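Local coordinates for protein tRNA (uracil(54)-C(5))-methyltransferase (Pyrococcus abyssi, PDB 2JJQ) that methylates tRNA, transferring a methyl group from S-adenosyl-L-methionine to C5 of uridine 54 to form 5-methyluridine, at residues Glu102-Lys107 and Ala408-Pro413; Gly161-Glu166 and Leu197-Phe202; Ile254-Asp259 and Thr273-Ala278. All blocks are in the same frame, centred on the assembly; numbering follows the deposited sequence.

Contact 1. Residues Glu102-Lys107 and Ala408-Pro413; sequences EFKRKK and ALDMFP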
loop_
_atom_site.group_PDB
_atom_site.type_symbol
_atom_site.label_atom_id
_atom_site.label_comp_id
_atom_site.label_asym_id
_atom_site.label_seq_id
_atom_site.Cartn_x
_atom_site.Cartn_y
_atom_site.Cartn_z
ATOM N N GLU A 102 10.754 11.349 -12.000
ATOM C CA GLU A 102 10.673 12.720 -12.490
ATOM C C GLU A 102 9.199 13.183 -12.476
ATOM O O GLU A 102 8.902 14.298 -12.065
ATOM C CB GLU A 102 11.258 12.779 -13.913
ATOM C CG GLU A 102 11.125 14.140 -14.556
ATOM C CD GLU A 102 11.709 14.192 -15.975
ATOM O OE1 GLU A 102 12.809 13.637 -16.212
ATOM O OE2 GLU A 102 11.077 14.825 -16.851
ATOM N N PHE A 103 8.288 12.317 -12.905
ATOM C CA PHE A 103 6.869 12.622 -12.889
ATOM C C PHE A 103 6.416 12.932 -11.450
ATOM O O PHE A 103 5.635 13.868 -11.220
ATOM C CB PHE A 103 6.076 11.420 -13.446
ATOM C CG PHE A 103 4.601 11.417 -13.046
ATOM C CD1 PHE A 103 3.702 12.180 -13.747
ATOM C CD2 PHE A 103 4.134 10.643 -11.975
ATOM C CE1 PHE A 103 2.355 12.177 -13.419
ATOM C CE2 PHE A 103 2.803 10.630 -11.614
ATOM C CZ PHE A 103 1.885 11.452 -12.325
ATOM N N LYS A 104 6.896 12.152 -10.488
ATOM C CA LYS A 104 6.516 12.324 -9.083
ATOM C C LYS A 104 7.093 13.619 -8.520
ATOM O O LYS A 104 6.405 14.322 -7.793
ATOM C CB LYS A 104 6.926 11.093 -8.247
ATOM C CG LYS A 104 5.929 9.970 -8.561
ATOM C CD LYS A 104 6.328 8.618 -8.023
ATOM C CE LYS A 104 5.183 7.624 -8.282
ATOM N NZ LYS A 104 5.385 6.213 -7.733
ATOM N N ARG A 105 8.331 13.946 -8.878
ATOM C CA ARG A 105 8.913 15.238 -8.466
ATOM C C ARG A 105 8.083 16.403 -8.955
ATOM O O ARG A 105 7.744 17.300 -8.195
ATOM C CB ARG A 105 10.364 15.371 -8.916
ATOM C CG ARG A 105 11.223 14.455 -8.118
ATOM C CD ARG A 105 12.649 14.864 -8.301
ATOM N NE ARG A 105 13.025 14.664 -9.683
ATOM C CZ ARG A 105 13.652 13.576 -10.119
ATOM N NH1 ARG A 105 13.962 12.605 -9.264
ATOM N NH2 ARG A 105 13.967 13.468 -11.402
ATOM N N LYS A 106 7.740 16.368 -10.223
ATOM C CA LYS A 106 6.973 17.446 -10.839
ATOM C C LYS A 106 5.570 17.576 -10.217
ATOM O O LYS A 106 5.104 18.682 -9.885
ATOM C CB LYS A 106 6.880 17.186 -12.338
ATOM C CG LYS A 106 8.190 17.505 -13.098
ATOM C CD LYS A 106 8.015 17.091 -14.574
ATOM C CE LYS A 106 9.290 17.254 -15.448
ATOM N NZ LYS A 106 10.047 18.547 -15.214
ATOM N N LYS A 107 4.899 16.435 -10.044
ATOM C CA LYS A 107 3.589 16.404 -9.381
ATOM C C LYS A 107 3.589 17.005 -7.983
ATOM O O LYS A 107 2.730 17.845 -7.651
ATOM C CB LYS A 107 3.085 14.962 -9.342
ATOM C CG LYS A 107 1.731 14.841 -8.668
ATOM C CD LYS A 107 1.321 13.369 -8.782
ATOM C CE LYS A 107 0.182 13.034 -7.881
ATOM N NZ LYS A 107 -0.184 11.554 -8.018
ATOM N N ALA A 408 9.782 12.835 -0.117
ATOM C CA ALA A 408 8.829 11.835 -0.584
ATOM C C ALA A 408 9.594 10.551 -0.793
ATOM O O ALA A 408 10.765 10.572 -1.180
ATOM C CB ALA A 408 8.212 12.235 -1.929
ATOM N N LEU A 409 8.959 9.444 -0.481
ATOM C CA LEU A 409 9.598 8.112 -0.679
ATOM C C LEU A 409 8.716 7.417 -1.696
ATOM O O LEU A 409 7.477 7.448 -1.580
ATOM C CB LEU A 409 9.674 7.299 0.602
ATOM C CG LEU A 409 10.668 7.882 1.608
ATOM C CD1 LEU A 409 9.854 8.873 2.390
ATOM C CD2 LEU A 409 11.154 6.753 2.533
ATOM N N ASP A 410 9.339 6.866 -2.734
ATOM C CA ASP A 410 8.558 6.111 -3.699
ATOM C C ASP A 410 8.159 4.746 -3.095
ATOM O O ASP A 410 8.806 3.709 -3.323
ATOM C CB ASP A 410 9.275 5.944 -5.044
ATOM C CG ASP A 410 8.361 5.312 -6.071
ATOM O OD1 ASP A 410 7.135 5.437 -5.877
ATOM O OD2 ASP A 410 8.812 4.611 -7.003
ATOM N N MET A 411 7.077 4.747 -2.333
ATOM C CA MET A 411 6.616 3.515 -1.727
ATOM C C MET A 411 5.904 2.678 -2.780
ATOM O O MET A 411 5.704 1.439 -2.602
ATOM C CB MET A 411 5.657 3.843 -0.541
ATOM C CG MET A 411 6.460 4.361 0.720
ATOM S SD MET A 411 7.305 3.002 1.608
ATOM C CE MET A 411 6.072 1.715 1.402
ATOM N N PHE A 412 5.532 3.323 -3.891
ATOM C CA PHE A 412 4.581 2.698 -4.830
ATOM C C PHE A 412 5.072 2.778 -6.292
ATOM O O PHE A 412 4.410 3.399 -7.147
ATOM C CB PHE A 412 3.226 3.381 -4.726
ATOM C CG PHE A 412 2.738 3.502 -3.324
ATOM C CD1 PHE A 412 2.218 2.421 -2.670
ATOM C CD2 PHE A 412 2.831 4.706 -2.677
ATOM C CE1 PHE A 412 1.752 2.524 -1.326
ATOM C CE2 PHE A 412 2.384 4.830 -1.346
ATOM C CZ PHE A 412 1.843 3.741 -0.684
ATOM N N PRO A 413 6.177 2.117 -6.578
ATOM C CA PRO A 413 6.671 2.098 -7.967
ATOM C C PRO A 413 5.584 1.668 -8.974
ATOM O O PRO A 413 4.738 0.806 -8.668
ATOM C CB PRO A 413 7.754 1.019 -7.931
ATOM C CG PRO A 413 8.218 0.963 -6.464
ATOM C CD PRO A 413 7.011 1.314 -5.645
HETATM O O HOH W 1 7.480 5.268 -9.292
#
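The carboxylate of D410, centre of an inverse gamma turn, receives K104 over one of its faces: K104 NZ stands 42° out of the carboxylate plane and makes a salt bridge of 2.7 Å from K104 NZ to D410 OD1. The other oxygen, D410 OD2, accepts from a water at 2.7 Å and is bonded to the hydroxyl of Y97, at the start of the same helix as K104. The second flat group, the F412 ring, is led away from K104, and M411 CB lies over one face near its rim, 3.5 Å above the plane.

The turn, closed by a weak bond from M411 N to L409 O, lies in the chain following strand 403-409 of the methyltransferase sheet. Within 102-107, K104 is the residue that reaches it, with a chain extended beyond CG that crosses D410 at about a right angle. Around K104 NZ gather carbonyls as well as the carboxylate, H417 O among them. The side chain of F412 comes within about 4 Å of those of C387 and E419, the predicted nucleophile and proton acceptor. The water links both charges, 2.8 Å from K104 NZ, while F412 O receives a weak 3.0 Å bond from K104 NZ.

Contact 2. Residues Gly161-Glu166 and Leu197-Phe202; sequences GKTSRE and LREGKF
T163 and S164, in the first turn of helix 162-178, lie over E199 and L197 at the end of strand 192-199; the CA atoms are 7.4 Å apart for S164 and L197 and 8.5 Å for T163 and E199. G161 leads into the helix with phi 117°, a conformation in which a side chain would jam against the preceding carbonyl. Its own O receives two donors from S164, the backbone N and OG, the latter at 2.7 Å from S164 OG to G161 O.

The polar link is a single direct bond. T163 OG1 donates to E199 OE1 at 2.8 Å, arriving on the syn side of the carboxylate and 24° out of its plane. T163 holds OG1 anti to its carbonyl carbon (chi1 -60°), which brings the hydroxyl to E199 OE1, with CG2 alongside at van der Waals distance. From the strand side, E199 holds CG between its backbone N and carbonyl carbon, and the rest of the chain runs straight out to T163. The other oxygen, E199 OE2, uses its anti lone pair for K201 NZ in a 2.7 Å salt bridge and also takes a bond from a water that in turn accepts from T163 N. The acid thus faces the amino end of a helix, which would tend to favour its charged form. Beside this polar group, L197 CD1 rests 3.9 Å from S164 CA.

Strand 192-199 runs between strands 130-136 and 206-212 of a five-stranded sheet, with I131 and V206 touching the contact from these neighbours; the helix start packs on that sheet, and S164 OG bonds to the backbone N of C157, probably a ligand of the [4Fe-4S] cluster.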
loop_
_atom_site.group_PDB
_atom_site.type_symbol
_atom_site.label_atom_id
_atom_site.label_comp_id
_atom_site.label_asym_id
_atom_site.label_seq_id
_atom_site.Cartn_x
_atom_site.Cartn_y
_atom_site.Cartn_z
ATOM N N GLY A 161 7.238 -10.984 -6.935
ATOM C CA GLY A 161 8.457 -11.728 -7.143
ATOM C C GLY A 161 8.171 -13.207 -7.377
ATOM O O GLY A 161 6.994 -13.647 -7.454
ATOM N N LYS A 162 9.255 -13.967 -7.446
ATOM C CA LYS A 162 9.201 -15.376 -7.862
ATOM C C LYS A 162 8.347 -16.269 -6.997
ATOM O O LYS A 162 7.901 -17.287 -7.466
ATOM C CB LYS A 162 10.595 -15.993 -7.885
ATOM C CG LYS A 162 11.414 -15.707 -6.654
ATOM C CD LYS A 162 12.519 -16.766 -6.473
ATOM C CE LYS A 162 13.532 -16.354 -5.411
ATOM N NZ LYS A 162 14.650 -17.350 -5.319
ATOM N N THR A 163 8.177 -15.928 -5.721
ATOM C CA THR A 163 7.274 -16.717 -4.871
ATOM C C THR A 163 5.919 -16.821 -5.509
ATOM O O THR A 163 5.231 -17.798 -5.281
ATOM C CB THR A 163 7.160 -16.100 -3.455
ATOM O OG1 THR A 163 8.463 -16.093 -2.887
ATOM C CG2 THR A 163 6.238 -16.886 -2.539
ATOM N N SER A 164 5.495 -15.807 -6.265
ATOM C CA SER A 164 4.116 -15.841 -6.778
ATOM C C SER A 164 4.002 -16.940 -7.848
ATOM O O SER A 164 3.048 -17.655 -7.908
ATOM C CB SER A 164 3.677 -14.469 -7.339
ATOM O OG SER A 164 4.513 -14.094 -8.421
ATOM N N ARG A 165 5.017 -17.074 -8.674
ATOM C CA ARG A 165 5.070 -18.157 -9.687
ATOM C C ARG A 165 4.893 -19.554 -9.057
ATOM O O ARG A 165 4.036 -20.364 -9.487
ATOM C CB ARG A 165 6.427 -18.088 -10.419
ATOM C CG ARG A 165 6.503 -19.104 -11.613
ATOM C CD ARG A 165 7.760 -18.879 -12.456
ATOM N NE ARG A 165 7.607 -17.717 -13.324
ATOM C CZ ARG A 165 6.958 -17.719 -14.498
ATOM N NH1 ARG A 165 6.398 -18.832 -14.974
ATOM N NH2 ARG A 165 6.873 -16.597 -15.208
ATOM N N GLU A 166 5.663 -19.812 -7.995
ATOM C CA GLU A 166 5.548 -21.039 -7.217
ATOM C C GLU A 166 4.131 -21.230 -6.600
ATOM O O GLU A 166 3.535 -22.332 -6.655
ATOM C CB GLU A 166 6.625 -21.126 -6.109
ATOM C CG GLU A 166 6.186 -22.200 -5.043
ATOM C CD GLU A 166 7.217 -22.528 -3.942
ATOM O OE1 GLU A 166 8.278 -21.868 -3.859
ATOM O OE2 GLU A 166 6.927 -23.451 -3.131
ATOM N N LEU A 197 -1.268 -13.761 -1.093
ATOM C CA LEU A 197 0.068 -14.227 -0.778
ATOM C C LEU A 197 0.775 -13.099 -0.040
ATOM O O LEU A 197 0.690 -11.945 -0.449
ATOM C CB LEU A 197 0.818 -14.529 -2.080
ATOM C CG LEU A 197 0.560 -15.871 -2.745
ATOM C CD1 LEU A 197 1.180 -15.861 -4.175
ATOM C CD2 LEU A 197 1.271 -16.943 -1.873
ATOM N N ARG A 198 1.448 -13.417 1.060
ATOM C CA ARG A 198 2.255 -12.422 1.749
ATOM C C ARG A 198 3.631 -12.972 1.989
ATOM O O ARG A 198 3.802 -14.209 2.140
ATOM C CB ARG A 198 1.584 -12.020 3.071
ATOM C CG ARG A 198 0.169 -11.497 2.827
ATOM C CD ARG A 198 -0.504 -10.944 4.060
ATOM N NE ARG A 198 0.069 -9.626 4.350
ATOM C CZ ARG A 198 -0.494 -8.711 5.131
ATOM N NH1 ARG A 198 -1.657 -8.960 5.729
ATOM N NH2 ARG A 198 0.142 -7.562 5.323
ATOM N N GLU A 199 4.643 -12.099 2.026
ATOM C CA GLU A 199 5.943 -12.599 2.409
ATOM C C GLU A 199 6.805 -11.564 3.093
ATOM O O GLU A 199 6.632 -10.357 2.866
ATOM C CB GLU A 199 6.707 -13.241 1.233
ATOM C CG GLU A 199 7.376 -12.343 0.325
ATOM C CD GLU A 199 8.111 -13.101 -0.813
ATOM O OE1 GLU A 199 8.340 -14.341 -0.719
ATOM O OE2 GLU A 199 8.440 -12.436 -1.813
ATOM N N GLY A 200 7.705 -12.037 3.929
ATOM C CA GLY A 200 8.651 -11.132 4.604
ATOM C C GLY A 200 9.862 -11.091 3.716
ATOM O O GLY A 200 10.549 -12.132 3.509
ATOM N N LYS A 201 10.139 -9.931 3.152
ATOM C CA LYS A 201 11.324 -9.838 2.231
ATOM C C LYS A 201 12.638 -10.086 2.980
ATOM O O LYS A 201 13.599 -10.637 2.391
ATOM C CB LYS A 201 11.366 -8.473 1.533
ATOM C CG LYS A 201 10.100 -8.167 0.727
ATOM C CD LYS A 201 9.845 -9.227 -0.366
ATOM C CE LYS A 201 8.557 -8.943 -1.069
ATOM N NZ LYS A 201 8.428 -9.733 -2.298
ATOM N N PHE A 202 12.685 -9.732 4.265
ATOM C CA PHE A 202 13.929 -9.801 5.045
ATOM C C PHE A 202 14.012 -11.041 5.942
ATOM O O PHE A 202 15.014 -11.246 6.632
ATOM C CB PHE A 202 14.159 -8.519 5.852
ATOM C CG PHE A 202 14.244 -7.305 4.964
ATOM C CD1 PHE A 202 15.368 -7.116 4.162
ATOM C CD2 PHE A 202 13.160 -6.434 4.854
ATOM C CE1 PHE A 202 15.414 -6.006 3.291
ATOM C CE2 PHE A 202 13.192 -5.355 4.006
ATOM C CZ PHE A 202 14.321 -5.157 3.217
HETATM O O HOH W 2 8.896 -13.385 -4.275
#

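Contact 3. Residues Ile254-Asp259 and Thr273-Ala278; sequences IRERLD and TNSYQA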
loop_
_atom_site.group_PDB
_atom_site.type_symbol
_atom_site.label_atom_id
_atom_site.label_comp_id
_atom_site.label_asym_id
_atom_site.label_seq_id
_atom_site.Cartn_x
_atom_site.Cartn_y
_atom_site.Cartn_z
ATOM N N ILE A 254 3.445 -14.833 10.133
ATOM C CA ILE A 254 4.837 -14.684 9.690
ATOM C C ILE A 254 5.405 -13.339 10.158
ATOM O O ILE A 254 4.682 -12.513 10.740
ATOM C CB ILE A 254 5.005 -14.831 8.159
ATOM C CG1 ILE A 254 4.218 -13.727 7.427
ATOM C CG2 ILE A 254 4.537 -16.308 7.747
ATOM C CD1 ILE A 254 4.549 -13.640 5.887
ATOM N N ARG A 255 6.688 -13.138 9.905
ATOM C CA ARG A 255 7.290 -11.872 10.291
ATOM C C ARG A 255 7.948 -11.171 9.123
ATOM O O ARG A 255 8.518 -11.796 8.205
ATOM C CB ARG A 255 8.392 -12.061 11.330
ATOM C CG ARG A 255 7.908 -12.462 12.697
ATOM C CD ARG A 255 9.109 -12.794 13.597
ATOM N NE ARG A 255 8.601 -13.362 14.872
ATOM C CZ ARG A 255 9.132 -13.120 16.084
ATOM N NH1 ARG A 255 10.191 -12.317 16.230
ATOM N NH2 ARG A 255 8.608 -13.680 17.162
ATOM N N GLU A 256 7.901 -9.854 9.195
ATOM C CA GLU A 256 8.772 -9.040 8.334
ATOM C C GLU A 256 9.732 -8.362 9.303
ATOM O O GLU A 256 9.406 -8.118 10.470
ATOM C CB GLU A 256 7.989 -7.954 7.575
ATOM C CG GLU A 256 8.887 -7.022 6.708
ATOM C CD GLU A 256 9.645 -7.825 5.642
ATOM O OE1 GLU A 256 9.191 -7.819 4.481
ATOM O OE2 GLU A 256 10.652 -8.486 5.993
ATOM N N ARG A 257 10.925 -8.065 8.822
ATOM C CA ARG A 257 11.888 -7.410 9.685
ATOM C C ARG A 257 12.411 -6.151 9.030
ATOM O O ARG A 257 12.895 -6.207 7.874
ATOM C CB ARG A 257 13.054 -8.383 9.976
ATOM C CG ARG A 257 14.201 -7.719 10.677
ATOM C CD ARG A 257 15.210 -8.777 11.150
ATOM N NE ARG A 257 14.804 -9.226 12.466
ATOM C CZ ARG A 257 15.545 -9.003 13.551
ATOM N NH1 ARG A 257 16.730 -8.407 13.419
ATOM N NH2 ARG A 257 15.129 -9.389 14.745
ATOM N N LEU A 258 12.283 -5.010 9.731
ATOM C CA LEU A 258 12.893 -3.739 9.265
ATOM C C LEU A 258 14.078 -3.422 10.144
ATOM O O LEU A 258 13.916 -3.115 11.322
ATOM C CB LEU A 258 11.860 -2.599 9.383
ATOM C CG LEU A 258 10.502 -2.900 8.674
ATOM C CD1 LEU A 258 9.689 -1.544 8.693
ATOM C CD2 LEU A 258 10.703 -3.396 7.253
ATOM N N ASP A 259 15.272 -3.521 9.568
ATOM C CA ASP A 259 16.512 -3.441 10.352
ATOM C C ASP A 259 16.500 -4.529 11.461
ATOM O O ASP A 259 16.564 -5.751 11.157
ATOM C CB ASP A 259 16.727 -2.020 10.864
ATOM C CG ASP A 259 17.096 -1.044 9.748
ATOM O OD1 ASP A 259 17.653 -1.472 8.700
ATOM O OD2 ASP A 259 16.834 0.169 9.900
ATOM N N THR A 273 3.262 -2.043 2.135
ATOM C CA THR A 273 3.351 -3.060 1.075
ATOM C C THR A 273 4.713 -3.163 0.398
ATOM O O THR A 273 4.948 -4.124 -0.313
ATOM C CB THR A 273 2.303 -2.845 0.002
ATOM O OG1 THR A 273 2.424 -1.506 -0.503
ATOM C CG2 THR A 273 0.901 -2.999 0.612
ATOM N N ASN A 274 5.565 -2.160 0.566
ATOM C CA ASN A 274 6.889 -2.183 -0.054
ATOM C C ASN A 274 7.915 -2.318 1.063
ATOM O O ASN A 274 8.254 -1.367 1.739
ATOM C CB ASN A 274 7.065 -0.934 -0.922
ATOM C CG ASN A 274 8.446 -0.831 -1.549
ATOM O OD1 ASN A 274 9.415 -1.480 -1.114
ATOM N ND2 ASN A 274 8.560 0.069 -2.528
ATOM N N SER A 275 8.380 -3.533 1.278
ATOM C CA SER A 275 9.207 -3.734 2.475
ATOM C C SER A 275 10.491 -2.932 2.365
ATOM O O SER A 275 11.026 -2.469 3.387
ATOM C CB SER A 275 9.533 -5.217 2.678
ATOM O OG SER A 275 8.326 -5.925 2.960
ATOM N N TYR A 276 11.000 -2.767 1.139
ATOM C CA TYR A 276 12.353 -2.167 0.976
ATOM C C TYR A 276 12.332 -0.719 1.314
ATOM O O TYR A 276 13.170 -0.221 2.082
ATOM C CB TYR A 276 12.858 -2.380 -0.441
ATOM C CG TYR A 276 13.220 -3.839 -0.640
ATOM C CD1 TYR A 276 14.475 -4.311 -0.278
ATOM C CD2 TYR A 276 12.271 -4.760 -1.099
ATOM C CE1 TYR A 276 14.807 -5.677 -0.415
ATOM C CE2 TYR A 276 12.603 -6.115 -1.250
ATOM C CZ TYR A 276 13.861 -6.555 -0.894
ATOM O OH TYR A 276 14.210 -7.889 -1.064
ATOM N N GLN A 277 11.312 -0.046 0.799
ATOM C CA GLN A 277 11.134 1.383 1.138
ATOM C C GLN A 277 10.663 1.551 2.548
ATOM O O GLN A 277 10.868 2.612 3.135
ATOM C CB GLN A 277 10.021 1.985 0.373
ATOM C CG GLN A 277 10.331 2.729 -0.777
ATOM C CD GLN A 277 11.344 3.901 -0.692
ATOM O OE1 GLN A 277 12.156 4.122 0.247
ATOM N NE2 GLN A 277 11.356 4.582 -1.803
ATOM N N ALA A 278 9.942 0.555 3.076
ATOM C CA ALA A 278 9.451 0.668 4.453
ATOM C C ALA A 278 10.659 0.877 5.369
ATOM O O ALA A 278 10.541 1.525 6.390
ATOM C CB ALA A 278 8.693 -0.583 4.829
#
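S275 and A278, on the first turn of helix 275-288, face E256 and L258 on the first strand of a beta-hairpin, 254-258 with 261-265. The helix belongs to the catalytic domain, of the class I-like S-adenosylmethionine-dependent methyltransferase superfamily, and starts just after the cofactor-binding Q272.

N274 is the N-cap of helix 275-288: OD1 accepts from Q277 N in a nearly straight bond (177° at the hydrogen), with the donor above the carbonyl plane, and more weakly from Y276 N. Next comes S275, whose hydroxyl makes the polar link, donating to E256 OE1 at 2.6 Å from S275 OG; it approaches on the anti side of the carboxylate and 30° out of its plane. E256 leaves the strand with CG anti to its backbone N (chi1 177°) and then bends at chi2, which turns the carboxylate alongside its own backbone. There E256 OE2 uses its anti lone pair for R257 N, 2.9 Å away. Both oxygens of this buried acid gain a further donor from the 197-202 segment, K201 N at OE1 and F202 N at OE2, while S275 OG also bonds to N129 ND2.

Y276 and Q277 serve other neighbours: the tyrosine meets the F202 ring edge-to-face, and Q277 NE2 bonds to D410 O. A278 brings the helix back to the strand. Its methyl packs against one branch of L258, whose other branch lies by the start of the same turn, L258 CD2 4.0 Å from S275 O. V279 and V282 continue this apolar seam. The site lies close to the cofactor: the L258 side chain is about 4 Å from that of T303, and A278 about as near Q272, both S-adenosylmethionine-binding residues. Across the seam, L258 CD1 sits 4.1 Å from A278 CB.

Contacts 1 and 3 are buried, whereas contact 2 is only partly so and lies toward the iron-sulfur region. Charge carries contact 1, a neutral hydroxyl on a carboxylate serves both others, and contacts 2 and 3 add a leucine beside it. Contact 3 lies between the other two and touches each. Its helix start meets the 408-413 turn after strand 403-409, with M411 O bonded to N274 ND2, and its E256 holds the 197-202 backbone just beyond the end of the contact 2 strand. Contacts 1 and 2 stay apart, about 10 Å between nearest atoms. The start of helix 275-288 and strand 254-258 together link the other two contacts, near the cofactor pocket.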